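Local coordinates for protein yahD a copper inducible hydrolase (Lactococcus lactis subsp. lactis, PDB 3OG9), which is a copper-inducible alpha/beta hydrolase that binds malate and probably has hydrolase activity, at residues F120-H134 and F141-S155. Residues are numbered along the deposited sequence; the frame is centred on the assembly and turned at random.
Sequences FLRGKINFDKIIAFH and FEQTVQLDDKHVFLS
Strands 129-133 and 151-155 pair in parallel in the central sheet, and the chain leading into the second strand also packs on the end of helix 111-121. The strand axes differ by 3°, and alternating bonds fix the register: Phe153 N gives to Ile130 O, and Ala132 N to Phe153 O at 2.8 Å. Where the strands end, Ser155 OG accepts His134 N at 2.9 Å and lies over one face of the His134 ring; Glu197 hydrogen-bonds both side chains, and that of His134 lies close to His191 and Ser110 of the malate site. Such parallel pairing, flanked by helices on both faces, belongs to the alpha/beta-hydrolase fold, with Ile130 and Ala132 turned to helix 111-121 and Ile131 and Phe133 to helix 195-208. At the other end Lys150 lays CG 3.7 Å from Phe120 CZ and gives NZ to Phe127 O at 3.0 Å, while Leu147 CD1 makes a CH-pi contact over one face of the Phe120 ring, toward the rim. Nearby, a bend at chi2 (-78°) lays the Arg122 guanidinium flat on Phe141 (planes 2° apart, centres 3.8 Å), and NH2 forms a salt bridge with Glu139. Replacing Phe141 by alanine is likely to leave the guanidinium without its stacking surface, though still tied to Glu139. Gly123, with positive phi, closes the helix in a Schellman motif.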
loop_
_atom_site.group_PDB
_atom_site.type_symbol
_atom_site.label_atom_id
_atom_site.label_comp_id
_atom_site.label_asym_id
_atom_site.label_seq_id
_atom_site.Cartn_x
_atom_site.Cartn_y
_atom_site.Cartn_z
ATOM N N PHE A 120 8.468 0.487 -1.086
ATOM C CA PHE A 120 9.103 -0.768 -0.651
ATOM C C PHE A 120 10.167 -1.135 -1.683
ATOM O O PHE A 120 11.344 -1.409 -1.335
ATOM C CB PHE A 120 8.022 -1.842 -0.635
ATOM C CG PHE A 120 8.388 -3.095 0.113
ATOM C CD1 PHE A 120 8.957 -3.026 1.382
ATOM C CD2 PHE A 120 8.099 -4.336 -0.430
ATOM C CE1 PHE A 120 9.261 -4.196 2.113
ATOM C CE2 PHE A 120 8.388 -5.510 0.286
ATOM C CZ PHE A 120 8.970 -5.426 1.570
ATOM N N LEU A 121 9.755 -1.128 -2.948
ATOM C CA LEU A 121 10.629 -1.516 -4.062
ATOM C C LEU A 121 11.766 -0.511 -4.315
ATOM O O LEU A 121 12.838 -0.889 -4.804
ATOM C CB LEU A 121 9.797 -1.727 -5.333
ATOM C CG LEU A 121 9.031 -3.047 -5.368
ATOM C CD1 LEU A 121 7.962 -3.040 -6.432
ATOM C CD2 LEU A 121 9.985 -4.209 -5.601
ATOM N N ARG A 122 11.522 0.758 -3.995
ATOM C CA ARG A 122 12.532 1.793 -4.109
ATOM C C ARG A 122 13.434 1.822 -2.888
ATOM O O ARG A 122 14.390 2.606 -2.871
ATOM C CB ARG A 122 11.865 3.172 -4.257
ATOM C CG ARG A 122 11.290 3.477 -5.653
ATOM C CD ARG A 122 12.405 3.857 -6.595
ATOM N NE ARG A 122 11.981 4.309 -7.914
ATOM C CZ ARG A 122 12.834 4.729 -8.840
ATOM N NH1 ARG A 122 14.133 4.742 -8.575
ATOM N NH2 ARG A 122 12.409 5.137 -10.024
ATOM N N GLY A 123 13.098 1.044 -1.847
ATOM C CA GLY A 123 13.862 1.037 -0.580
ATOM C C GLY A 123 13.750 2.311 0.258
ATOM O O GLY A 123 14.658 2.643 1.023
ATOM N N LYS A 124 12.633 3.023 0.128
ATOM C CA LYS A 124 12.424 4.244 0.903
ATOM C C LYS A 124 11.882 3.952 2.310
ATOM O O LYS A 124 12.128 4.735 3.244
ATOM C CB LYS A 124 11.514 5.227 0.168
ATOM C CG LYS A 124 12.022 5.765 -1.173
ATOM C CD LYS A 124 11.101 6.935 -1.617
ATOM C CE LYS A 124 11.566 7.548 -2.921
ATOM N NZ LYS A 124 10.937 8.890 -3.258
ATOM N N ILE A 125 11.149 2.847 2.461
ATOM C CA ILE A 125 10.679 2.375 3.775
ATOM C C ILE A 125 10.916 0.854 3.888
ATOM O O ILE A 125 10.571 0.092 2.988
ATOM C CB ILE A 125 9.154 2.661 4.068
ATOM C CG1 ILE A 125 8.798 4.140 3.953
ATOM C CG2 ILE A 125 8.765 2.231 5.507
ATOM C CD1 ILE A 125 7.398 4.573 4.586
ATOM N N ASN A 126 11.495 0.438 5.010
ATOM C CA ASN A 126 11.708 -0.974 5.311
ATOM C C ASN A 126 10.511 -1.586 6.065
ATOM O O ASN A 126 10.632 -1.988 7.240
ATOM C CB ASN A 126 12.997 -1.116 6.125
ATOM C CG ASN A 126 13.443 -2.563 6.271
ATOM O OD1 ASN A 126 13.294 -3.381 5.355
ATOM N ND2 ASN A 126 13.966 -2.884 7.434
ATOM N N PHE A 127 9.357 -1.653 5.394
ATOM C CA PHE A 127 8.196 -2.369 5.961
ATOM C C PHE A 127 8.552 -3.834 6.249
ATOM O O PHE A 127 9.327 -4.464 5.512
ATOM C CB PHE A 127 7.000 -2.394 4.991
ATOM C CG PHE A 127 6.407 -1.042 4.671
ATOM C CD1 PHE A 127 5.824 -0.264 5.665
ATOM C CD2 PHE A 127 6.391 -0.590 3.350
ATOM C CE1 PHE A 127 5.248 0.985 5.355
ATOM C CE2 PHE A 127 5.826 0.633 3.024
ATOM C CZ PHE A 127 5.258 1.428 4.028
ATOM N N ASP A 128 7.940 -4.390 7.283
ATOM C CA ASP A 128 8.102 -5.815 7.550
ATOM C C ASP A 128 7.290 -6.659 6.553
ATOM O O ASP A 128 7.782 -7.676 6.033
ATOM C CB ASP A 128 7.698 -6.144 8.984
ATOM C CG ASP A 128 7.912 -7.612 9.305
ATOM O OD1 ASP A 128 9.058 -8.077 9.127
ATOM O OD2 ASP A 128 6.939 -8.295 9.694
ATOM N N LYS A 129 6.042 -6.230 6.309
ATOM C CA LYS A 129 5.121 -6.912 5.375
ATOM C C LYS A 129 4.268 -5.884 4.656
ATOM O O LYS A 129 4.138 -4.749 5.133
ATOM C CB LYS A 129 4.137 -7.795 6.128
ATOM C CG LYS A 129 4.745 -8.921 6.856
ATOM C CD LYS A 129 3.709 -9.749 7.524
ATOM C CE LYS A 129 4.383 -10.934 8.128
ATOM N NZ LYS A 129 5.339 -10.564 9.220
ATOM N N ILE A 130 3.689 -6.289 3.516
ATOM C CA ILE A 130 2.722 -5.454 2.791
ATOM C C ILE A 130 1.502 -6.283 2.415
ATOM O O ILE A 130 1.620 -7.416 1.970
ATOM C CB ILE A 130 3.353 -4.874 1.492
ATOM C CG1 ILE A 130 4.472 -3.889 1.841
ATOM C CG2 ILE A 130 2.279 -4.140 0.610
ATOM C CD1 ILE A 130 4.977 -3.095 0.644
ATOM N N ILE A 131 0.325 -5.707 2.622
ATOM C CA ILE A 131 -0.924 -6.251 2.133
ATOM C C ILE A 131 -1.416 -5.199 1.152
ATOM O O ILE A 131 -1.764 -4.071 1.558
ATOM C CB ILE A 131 -1.925 -6.445 3.305
ATOM C CG1 ILE A 131 -1.388 -7.549 4.231
ATOM C CG2 ILE A 131 -3.358 -6.834 2.788
ATOM C CD1 ILE A 131 -2.140 -7.780 5.522
ATOM N N ALA A 132 -1.422 -5.551 -0.140
ATOM C CA ALA A 132 -1.804 -4.584 -1.201
ATOM C C ALA A 132 -3.059 -5.070 -1.897
ATOM O O ALA A 132 -2.998 -6.054 -2.619
ATOM C CB ALA A 132 -0.691 -4.458 -2.236
ATOM N N PHE A 133 -4.187 -4.402 -1.685
ATOM C CA PHE A 133 -5.419 -4.751 -2.402
ATOM C C PHE A 133 -5.531 -4.001 -3.705
ATOM O O PHE A 133 -5.537 -2.761 -3.720
ATOM C CB PHE A 133 -6.654 -4.488 -1.551
ATOM C CG PHE A 133 -6.673 -5.246 -0.233
ATOM C CD1 PHE A 133 -6.840 -6.630 -0.203
ATOM C CD2 PHE A 133 -6.559 -4.562 0.987
ATOM C CE1 PHE A 133 -6.866 -7.334 1.041
ATOM C CE2 PHE A 133 -6.588 -5.262 2.228
ATOM C CZ PHE A 133 -6.741 -6.631 2.251
ATOM N N HIS A 134 -5.597 -4.758 -4.797
ATOM C CA HIS A 134 -5.724 -4.209 -6.150
ATOM C C HIS A 134 -4.644 -3.192 -6.510
ATOM O O HIS A 134 -4.924 -2.107 -7.062
ATOM C CB HIS A 134 -7.155 -3.683 -6.372
ATOM C CG HIS A 134 -8.163 -4.752 -6.144
ATOM N ND1 HIS A 134 -8.288 -5.823 -6.999
ATOM C CD2 HIS A 134 -8.992 -4.996 -5.102
ATOM C CE1 HIS A 134 -9.171 -6.675 -6.504
ATOM N NE2 HIS A 134 -9.618 -6.191 -5.359
ATOM N N PHE A 141 11.896 0.389 -13.213
ATOM C CA PHE A 141 13.202 0.941 -12.830
ATOM C C PHE A 141 14.142 -0.168 -12.363
ATOM O O PHE A 141 13.725 -1.306 -12.244
ATOM C CB PHE A 141 13.064 2.018 -11.739
ATOM C CG PHE A 141 12.353 1.541 -10.486
ATOM C CD1 PHE A 141 13.084 1.199 -9.343
ATOM C CD2 PHE A 141 10.953 1.452 -10.445
ATOM C CE1 PHE A 141 12.437 0.757 -8.181
ATOM C CE2 PHE A 141 10.296 1.013 -9.282
ATOM C CZ PHE A 141 11.036 0.661 -8.159
ATOM N N GLU A 142 15.407 0.181 -12.117
ATOM C CA GLU A 142 16.386 -0.751 -11.535
ATOM C C GLU A 142 16.260 -0.765 -10.011
ATOM O O GLU A 142 16.633 0.211 -9.333
ATOM C CB GLU A 142 17.818 -0.385 -11.958
ATOM C CG GLU A 142 18.866 -1.446 -11.583
ATOM C CD GLU A 142 20.298 -0.946 -11.731
ATOM O OE1 GLU A 142 20.607 -0.373 -12.794
ATOM O OE2 GLU A 142 21.117 -1.128 -10.790
ATOM N N GLN A 143 15.698 -1.856 -9.488
ATOM C CA GLN A 143 15.561 -2.061 -8.039
ATOM C C GLN A 143 16.904 -2.509 -7.492
ATOM O O GLN A 143 17.408 -3.544 -7.892
ATOM C CB GLN A 143 14.548 -3.168 -7.713
ATOM C CG GLN A 143 13.071 -2.797 -7.797
ATOM C CD GLN A 143 12.493 -3.014 -9.184
ATOM O OE1 GLN A 143 12.986 -3.847 -9.949
ATOM N NE2 GLN A 143 11.444 -2.273 -9.514
ATOM N N THR A 144 17.472 -1.725 -6.578
ATOM C CA THR A 144 18.674 -2.132 -5.850
ATOM C C THR A 144 18.275 -2.490 -4.425
ATOM O O THR A 144 19.028 -2.199 -3.473
ATOM C CB THR A 144 19.735 -1.001 -5.762
ATOM O OG1 THR A 144 19.229 0.077 -4.954
ATOM C CG2 THR A 144 20.139 -0.484 -7.170
ATOM N N VAL A 145 17.065 -3.030 -4.267
ATOM C CA VAL A 145 16.645 -3.562 -2.978
ATOM C C VAL A 145 16.737 -5.063 -2.983
ATOM O O VAL A 145 16.479 -5.722 -3.976
ATOM C CB VAL A 145 15.203 -3.163 -2.539
ATOM C CG1 VAL A 145 15.174 -1.749 -2.026
ATOM C CG2 VAL A 145 14.186 -3.399 -3.654
ATOM N N GLN A 146 17.127 -5.589 -1.846
ATOM C CA GLN A 146 17.061 -7.007 -1.615
ATOM C C GLN A 146 16.001 -7.164 -0.545
ATOM O O GLN A 146 16.066 -6.533 0.521
ATOM C CB GLN A 146 18.433 -7.521 -1.177
ATOM C CG GLN A 146 19.236 -8.211 -2.307
ATOM C CD GLN A 146 18.925 -7.681 -3.706
ATOM O OE1 GLN A 146 18.213 -8.328 -4.497
ATOM N NE2 GLN A 146 19.451 -6.492 -4.017
ATOM N N LEU A 147 14.999 -7.963 -0.862
ATOM C CA LEU A 147 13.849 -8.159 0.019
ATOM C C LEU A 147 13.620 -9.659 0.238
ATOM O O LEU A 147 12.480 -10.116 0.330
ATOM C CB LEU A 147 12.618 -7.514 -0.619
ATOM C CG LEU A 147 12.682 -6.002 -0.840
ATOM C CD1 LEU A 147 11.496 -5.581 -1.687
ATOM C CD2 LEU A 147 12.700 -5.273 0.470
ATOM N N ASP A 148 14.713 -10.404 0.368
ATOM C CA ASP A 148 14.659 -11.874 0.260
ATOM C C ASP A 148 13.847 -12.538 1.369
ATOM O O ASP A 148 13.325 -13.628 1.171
ATOM C CB ASP A 148 16.079 -12.455 0.241
ATOM C CG ASP A 148 16.273 -13.562 -0.800
ATOM O OD1 ASP A 148 17.438 -13.997 -0.910
ATOM O OD2 ASP A 148 15.318 -14.017 -1.509
ATOM N N ASP A 149 13.715 -11.880 2.522
ATOM C CA ASP A 149 13.031 -12.486 3.680
ATOM C C ASP A 149 11.558 -12.032 3.825
ATOM O O ASP A 149 10.868 -12.468 4.739
ATOM C CB ASP A 149 13.797 -12.136 4.965
ATOM C CG ASP A 149 13.952 -10.611 5.185
ATOM O OD1 ASP A 149 13.997 -9.804 4.203
ATOM O OD2 ASP A 149 14.079 -10.217 6.367
ATOM N N LYS A 150 11.107 -11.135 2.942
ATOM C CA LYS A 150 9.850 -10.418 3.132
ATOM C C LYS A 150 8.638 -11.181 2.599
ATOM O O LYS A 150 8.751 -11.959 1.636
ATOM C CB LYS A 150 9.927 -9.032 2.453
ATOM C CG LYS A 150 11.111 -8.179 2.921
ATOM C CD LYS A 150 10.987 -7.777 4.355
ATOM C CE LYS A 150 11.974 -6.639 4.650
ATOM N NZ LYS A 150 11.708 -6.208 6.015
ATOM N N HIS A 151 7.492 -10.967 3.244
ATOM C CA HIS A 151 6.244 -11.599 2.858
ATOM C C HIS A 151 5.262 -10.516 2.443
ATOM O O HIS A 151 5.147 -9.474 3.093
ATOM C CB HIS A 151 5.685 -12.415 4.015
ATOM C CG HIS A 151 6.351 -13.748 4.171
ATOM N ND1 HIS A 151 5.872 -14.885 3.557
ATOM C CD2 HIS A 151 7.453 -14.126 4.861
ATOM C CE1 HIS A 151 6.657 -15.906 3.853
ATOM N NE2 HIS A 151 7.631 -15.470 4.627
ATOM N N VAL A 152 4.585 -10.741 1.326
ATOM C CA VAL A 152 3.740 -9.701 0.747
ATOM C C VAL A 152 2.472 -10.385 0.230
ATOM O O VAL A 152 2.562 -11.444 -0.413
ATOM C CB VAL A 152 4.474 -8.973 -0.441
ATOM C CG1 VAL A 152 3.479 -8.095 -1.245
ATOM C CG2 VAL A 152 5.619 -8.084 0.106
ATOM N N PHE A 153 1.316 -9.801 0.529
ATOM C CA PHE A 153 -0.001 -10.300 0.048
ATOM C C PHE A 153 -0.522 -9.335 -1.024
ATOM O O PHE A 153 -0.486 -8.111 -0.798
ATOM C CB PHE A 153 -1.000 -10.289 1.233
ATOM C CG PHE A 153 -2.424 -10.728 0.860
ATOM C CD1 PHE A 153 -2.830 -12.040 1.057
ATOM C CD2 PHE A 153 -3.338 -9.812 0.364
ATOM C CE1 PHE A 153 -4.149 -12.436 0.731
ATOM C CE2 PHE A 153 -4.668 -10.185 0.025
ATOM C CZ PHE A 153 -5.053 -11.508 0.192
ATOM N N LEU A 154 -0.959 -9.870 -2.180
ATOM C CA LEU A 154 -1.488 -9.067 -3.271
ATOM C C LEU A 154 -2.798 -9.635 -3.720
ATOM O O LEU A 154 -2.920 -10.862 -3.901
ATOM C CB LEU A 154 -0.559 -9.082 -4.505
ATOM C CG LEU A 154 0.889 -8.659 -4.313
ATOM C CD1 LEU A 154 1.711 -8.938 -5.590
ATOM C CD2 LEU A 154 1.004 -7.183 -3.938
ATOM N N SER A 155 -3.767 -8.765 -3.964
ATOM C CA SER A 155 -4.992 -9.243 -4.651
ATOM C C SER A 155 -5.020 -8.718 -6.081
ATOM O O SER A 155 -4.441 -7.673 -6.366
ATOM C CB SER A 155 -6.243 -8.798 -3.928
ATOM O OG SER A 155 -6.420 -7.399 -4.031
HETATM O O HOH W 1 15.649 0.031 -5.366
HETATM O O HOH W 2 7.954 -10.301 6.188
HETATM O O HOH W 3 -2.333 -6.117 -5.402
#